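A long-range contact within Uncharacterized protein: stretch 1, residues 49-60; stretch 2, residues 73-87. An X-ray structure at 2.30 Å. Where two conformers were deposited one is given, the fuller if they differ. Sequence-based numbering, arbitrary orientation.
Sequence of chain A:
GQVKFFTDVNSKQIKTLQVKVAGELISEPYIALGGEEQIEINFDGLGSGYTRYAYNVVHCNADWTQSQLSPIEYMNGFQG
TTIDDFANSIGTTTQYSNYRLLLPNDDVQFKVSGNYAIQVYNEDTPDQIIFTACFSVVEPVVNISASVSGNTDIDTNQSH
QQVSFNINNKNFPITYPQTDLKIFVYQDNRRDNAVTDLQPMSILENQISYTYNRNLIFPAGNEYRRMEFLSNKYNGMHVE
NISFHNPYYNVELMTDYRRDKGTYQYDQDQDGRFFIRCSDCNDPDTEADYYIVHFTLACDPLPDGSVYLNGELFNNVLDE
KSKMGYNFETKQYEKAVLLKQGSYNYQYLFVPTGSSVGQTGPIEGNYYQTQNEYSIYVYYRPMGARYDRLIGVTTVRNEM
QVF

Stretch 1, residues 49-60: GYTRYAYNVVHC
Stretch 2 73-87: EYMNGFQGTTIDDFA

Stretch 1 is extended, with a strand from Tyr 53 to Cys 60. Stretch 2 runs antiparallel to it, and together they bury 887 Å². CA atoms are closest at Ala 54 and Thr 82, 4.3 Å apart.

Tyr 50 (phi/psi -75/140) starts the interface at an exposed, poorly ordered end. Its chi1 is t (170°) and its chi2 is 50°. Phe 86, with chi1 83° and chi2 -84°, meets it in an offset stack. The ring centroids are 4.1 Å apart and the planes differ by 3°. Tyr 50 CD1 lies 3.4 Å from Phe 86 CZ. Two flat rings suit this place because they can cover each other face to face.

Arg 52 has chi1 to chi3 all m, and its end bends back over stretch 2. Thr 82 CG2 sits over one face of the guanidinium, 3.8 Å from Arg 52 CZ. Arg 52 NH1 is 4.3 Å from Asp 84 OD1. The charges are opposite, but this is too far for a salt bridge and no N-H points at the oxygen.

At Tyr 53 (-107/142) backbone pairing begins. Ile 83 N donates to Tyr 53 O at 2.8 Å. Ile 83 is m,t, and its CD1 comes 4.2 Å from Tyr 53 CB.

Ala 54 (-128/161) forms a non-hydrogen-bonded antiparallel pair with Thr 82 (-78/147), their side chains on the same face. Ala 54 CA makes a CA-H...O contact with Thr 81 O at 3.0 Å. The small Ala 54 CB lies 3.8 Å from Gly 80 O.

Tyr 55 (-132/155) pairs with Thr 81 (-77/145), side chains on the other face. Tyr 55 N donates to Thr 81 O at 3.0 Å. Tyr 55 O accepts from Gly 80 N at 2.9 Å and weakly from Thr 81 N at 3.5 Å. Gly 80 has phi/psi 76/32, and its positive phi favours glycine. Tyr 55 has chi1 p (64°) and chi2 -83°, which bring its ring near stretch 2. Tyr 55 CD1 packs 3.8 Å from Ile 83 CG1, giving both buried side chains an apolar neighbour.

Asn 56 (-115/147) has chi1 m, and its CA is 3.3 Å from Gln 79 OE1. Gln 79 (chi1 m, chi2 m, chi3 42°) uses its amide as a clamp on the next residue. Val 57 N donates to Gln 79 OE1 at 2.8 Å, and Gln 79 NE2 donates to Val 57 O at 3.1 Å. Tyr 74 OH also donates to Val 57 O, at 2.7 Å.

Val 57 (-100/124, chi1 t) is buried. Its CG1 lies 3.8 Å from Tyr 74 CE1, and its CB 3.9 Å from SE of Met 75, a selenomethionine (p,t,m).

His 59 (-88/133, chi1 t, chi2 -92°) closes the contact. Its CB sits over the face of the Tyr 74 ring (chi1 p, chi2 81°), 3.6 Å from the centroid, a CH-pi contact. The His 59 imidazole nitrogens are hydrogen-bonded elsewhere in the structure.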

# COMPACT_ATOMS: atom_id res chain seq x y z
N GLY A 49 -0.18 -7.04 41.24
CA GLY A 49 -0.94 -8.29 41.24
C GLY A 49 -0.89 -9.01 39.90
O GLY A 49 -1.11 -8.41 38.83
N TYR A 50 -0.53 -10.30 39.95
CA TYR A 50 -0.99 -11.24 38.95
C TYR A 50 -2.46 -11.47 39.30
O TYR A 50 -2.85 -11.55 40.49
CB TYR A 50 -0.22 -12.57 38.92
CG TYR A 50 -0.91 -13.59 38.01
CD1 TYR A 50 -1.28 -13.23 36.70
CD2 TYR A 50 -1.22 -14.89 38.45
CE1 TYR A 50 -1.92 -14.13 35.86
CE2 TYR A 50 -1.87 -15.80 37.60
CZ TYR A 50 -2.23 -15.40 36.30
OH TYR A 50 -2.88 -16.23 35.40
N THR A 51 -3.27 -11.54 38.24
CA THR A 51 -4.70 -11.68 38.33
C THR A 51 -5.07 -12.75 37.32
O THR A 51 -4.45 -12.84 36.26
CB THR A 51 -5.35 -10.34 37.95
OG1 THR A 51 -4.94 -9.34 38.88
CG2 THR A 51 -6.87 -10.42 37.92
N ARG A 52 -6.07 -13.56 37.65
CA ARG A 52 -6.52 -14.63 36.75
C ARG A 52 -7.63 -14.10 35.87
O ARG A 52 -8.72 -13.81 36.36
CB ARG A 52 -7.04 -15.84 37.54
CG ARG A 52 -6.00 -16.59 38.35
CD ARG A 52 -5.17 -17.53 37.49
NE ARG A 52 -5.80 -18.84 37.36
CZ ARG A 52 -5.23 -19.92 36.83
NH1 ARG A 52 -3.99 -19.87 36.35
NH2 ARG A 52 -5.91 -21.06 36.76
N TYR A 53 -7.36 -13.94 34.57
CA TYR A 53 -8.43 -13.57 33.64
C TYR A 53 -8.82 -14.75 32.78
O TYR A 53 -7.97 -15.53 32.36
CB TYR A 53 -8.01 -12.42 32.72
CG TYR A 53 -7.57 -11.15 33.39
CD1 TYR A 53 -8.48 -10.32 34.04
CD2 TYR A 53 -6.24 -10.72 33.31
CE1 TYR A 53 -8.07 -9.12 34.63
CE2 TYR A 53 -5.83 -9.52 33.89
CZ TYR A 53 -6.74 -8.74 34.56
OH TYR A 53 -6.29 -7.58 35.16
N ALA A 54 -10.12 -14.84 32.52
CA ALA A 54 -10.68 -15.85 31.64
C ALA A 54 -11.59 -15.19 30.56
O ALA A 54 -12.05 -14.07 30.74
CB ALA A 54 -11.48 -16.84 32.47
N TYR A 55 -11.87 -15.88 29.47
CA TYR A 55 -12.70 -15.30 28.40
C TYR A 55 -13.83 -16.19 27.90
O TYR A 55 -13.77 -17.40 28.03
CB TYR A 55 -11.82 -14.90 27.21
CG TYR A 55 -11.13 -16.05 26.53
CD1 TYR A 55 -9.95 -16.57 27.04
CD2 TYR A 55 -11.64 -16.60 25.36
CE1 TYR A 55 -9.30 -17.62 26.42
CE2 TYR A 55 -10.99 -17.66 24.72
CZ TYR A 55 -9.81 -18.16 25.27
OH TYR A 55 -9.13 -19.21 24.70
N ASN A 56 -14.87 -15.54 27.35
CA ASN A 56 -15.92 -16.19 26.58
C ASN A 56 -15.93 -15.74 25.12
O ASN A 56 -15.68 -14.56 24.82
CB ASN A 56 -17.31 -15.83 27.12
CG ASN A 56 -17.47 -16.16 28.58
OD1 ASN A 56 -16.99 -17.17 29.08
ND2 ASN A 56 -18.18 -15.30 29.26
N VAL A 57 -16.30 -16.66 24.24
CA VAL A 57 -16.44 -16.39 22.83
C VAL A 57 -17.92 -16.17 22.51
O VAL A 57 -18.78 -17.01 22.82
CB VAL A 57 -15.85 -17.55 22.01
CG1 VAL A 57 -15.90 -17.28 20.53
CG2 VAL A 57 -14.41 -17.77 22.44
N VAL A 58 -18.23 -15.01 21.91
CA VAL A 58 -19.60 -14.70 21.50
C VAL A 58 -19.65 -14.61 20.00
O VAL A 58 -18.90 -13.84 19.38
CB VAL A 58 -20.11 -13.38 22.09
CG1 VAL A 58 -21.50 -13.08 21.56
CG2 VAL A 58 -20.16 -13.42 23.62
N HIS A 59 -20.51 -15.41 19.40
CA HIS A 59 -20.69 -15.33 17.98
C HIS A 59 -21.76 -14.28 17.66
O HIS A 59 -22.85 -14.31 18.25
CB HIS A 59 -21.07 -16.66 17.37
CG HIS A 59 -21.09 -16.63 15.88
ND1 HIS A 59 -22.23 -16.34 15.16
CD2 HIS A 59 -20.10 -16.75 14.97
CE1 HIS A 59 -21.95 -16.35 13.87
NE2 HIS A 59 -20.65 -16.56 13.73
N CYS A 60 -21.45 -13.39 16.69
CA CYS A 60 -22.32 -12.28 16.33
C CYS A 60 -22.72 -12.29 14.87
O CYS A 60 -22.05 -12.80 14.00
CB CYS A 60 -21.64 -10.94 16.63
SG CYS A 60 -21.16 -10.73 18.36
N GLU A 73 -22.12 -25.01 18.17
CA GLU A 73 -22.27 -24.71 16.75
C GLU A 73 -21.11 -23.88 16.19
O GLU A 73 -20.79 -24.00 15.01
CB GLU A 73 -23.59 -23.99 16.48
CG GLU A 73 -24.85 -24.84 16.66
CD GLU A 73 -26.12 -24.03 16.52
OE1 GLU A 73 -26.50 -23.40 17.53
OE2 GLU A 73 -26.73 -23.99 15.40
N TYR A 74 -20.46 -23.05 17.01
CA TYR A 74 -19.43 -22.14 16.48
C TYR A 74 -18.02 -22.30 16.92
O TYR A 74 -17.14 -21.81 16.22
CB TYR A 74 -19.82 -20.68 16.64
CG TYR A 74 -20.03 -20.14 18.04
CD1 TYR A 74 -18.96 -19.76 18.84
CD2 TYR A 74 -21.33 -19.91 18.50
CE1 TYR A 74 -19.18 -19.19 20.09
CE2 TYR A 74 -21.56 -19.34 19.74
CZ TYR A 74 -20.50 -18.99 20.53
OH TYR A 74 -20.79 -18.43 21.75
N MSE A 75 -17.79 -22.99 18.04
CA MSE A 75 -16.44 -23.21 18.59
C MSE A 75 -16.26 -24.64 19.04
O MSE A 75 -17.21 -25.28 19.51
CB MSE A 75 -16.16 -22.32 19.82
CG MSE A 75 -17.09 -22.57 21.02
SE MSE A 75 -17.02 -21.24 22.48
CE MSE A 75 -15.21 -21.59 23.18
N ASN A 76 -15.03 -25.12 18.95
CA ASN A 76 -14.63 -26.30 19.63
C ASN A 76 -13.80 -25.85 20.82
O ASN A 76 -12.84 -25.10 20.65
CB ASN A 76 -13.85 -27.22 18.71
CG ASN A 76 -13.88 -28.65 19.22
OD1 ASN A 76 -13.10 -29.01 20.09
ND2 ASN A 76 -14.83 -29.45 18.73
N GLY A 77 -14.20 -26.27 22.01
CA GLY A 77 -13.55 -25.84 23.25
C GLY A 77 -14.56 -25.24 24.20
O GLY A 77 -15.73 -25.07 23.86
N PHE A 78 -14.10 -24.91 25.41
CA PHE A 78 -15.00 -24.43 26.46
C PHE A 78 -14.96 -22.91 26.65
O PHE A 78 -13.97 -22.23 26.37
CB PHE A 78 -14.67 -25.12 27.79
CG PHE A 78 -14.65 -26.62 27.70
CD1 PHE A 78 -15.82 -27.34 27.48
CD2 PHE A 78 -13.45 -27.32 27.85
CE1 PHE A 78 -15.80 -28.72 27.40
CE2 PHE A 78 -13.43 -28.70 27.78
CZ PHE A 78 -14.61 -29.40 27.55
N GLN A 79 -16.08 -22.39 27.14
CA GLN A 79 -16.14 -21.05 27.65
C GLN A 79 -15.35 -20.99 28.93
O GLN A 79 -15.17 -22.01 29.61
CB GLN A 79 -17.58 -20.66 27.96
CG GLN A 79 -18.51 -20.60 26.76
CD GLN A 79 -18.24 -19.42 25.83
OE1 GLN A 79 -17.09 -19.07 25.54
NE2 GLN A 79 -19.33 -18.82 25.32
N GLY A 80 -14.90 -19.80 29.28
CA GLY A 80 -14.25 -19.57 30.56
C GLY A 80 -12.83 -20.08 30.63
O GLY A 80 -12.36 -20.46 31.68
N THR A 81 -12.12 -20.05 29.50
CA THR A 81 -10.75 -20.47 29.48
C THR A 81 -9.81 -19.42 30.08
O THR A 81 -10.01 -18.21 29.90
CB THR A 81 -10.30 -20.74 28.05
OG1 THR A 81 -11.31 -21.51 27.37
CG2 THR A 81 -8.95 -21.43 28.05
N THR A 82 -8.78 -19.91 30.75
CA THR A 82 -7.81 -19.01 31.39
C THR A 82 -6.82 -18.42 30.38
O THR A 82 -6.48 -18.99 29.35
CB THR A 82 -7.09 -19.68 32.60
OG1 THR A 82 -8.07 -20.15 33.53
CG2 THR A 82 -6.19 -18.69 33.34
N ILE A 83 -6.41 -17.18 30.67
CA ILE A 83 -5.40 -16.49 29.87
C ILE A 83 -4.07 -16.68 30.59
O ILE A 83 -3.83 -16.09 31.66
CB ILE A 83 -5.76 -15.01 29.65
CG1 ILE A 83 -7.14 -14.92 28.99
CG2 ILE A 83 -4.72 -14.32 28.78
CD1 ILE A 83 -7.63 -13.50 28.73
N ASP A 84 -3.23 -17.55 30.01
CA ASP A 84 -2.03 -18.02 30.68
C ASP A 84 -0.80 -17.24 30.24
O ASP A 84 0.13 -17.09 31.00
CB ASP A 84 -1.82 -19.53 30.42
CG ASP A 84 -2.90 -20.40 31.08
OD1 ASP A 84 -3.45 -19.97 32.12
OD2 ASP A 84 -3.18 -21.51 30.57
N ASP A 85 -0.80 -16.71 29.01
CA ASP A 85 0.43 -16.11 28.48
C ASP A 85 0.58 -14.66 28.98
O ASP A 85 0.03 -13.72 28.41
CB ASP A 85 0.49 -16.24 26.95
CG ASP A 85 1.79 -15.65 26.34
OD1 ASP A 85 2.51 -14.83 26.96
OD2 ASP A 85 2.06 -16.00 25.17
N PHE A 86 1.36 -14.48 30.04
CA PHE A 86 1.60 -13.16 30.59
C PHE A 86 2.99 -12.95 31.15
O PHE A 86 3.70 -13.90 31.48
CB PHE A 86 0.57 -12.88 31.69
CG PHE A 86 0.94 -13.47 33.03
CD1 PHE A 86 0.63 -14.78 33.33
CD2 PHE A 86 1.56 -12.69 34.00
CE1 PHE A 86 0.95 -15.31 34.56
CE2 PHE A 86 1.89 -13.22 35.24
CZ PHE A 86 1.59 -14.53 35.52
N ALA A 87 3.35 -11.68 31.32
CA ALA A 87 4.64 -11.27 31.87
C ALA A 87 4.55 -9.91 32.59
O ALA A 87 3.77 -9.03 32.21
CB ALA A 87 5.65 -11.22 30.75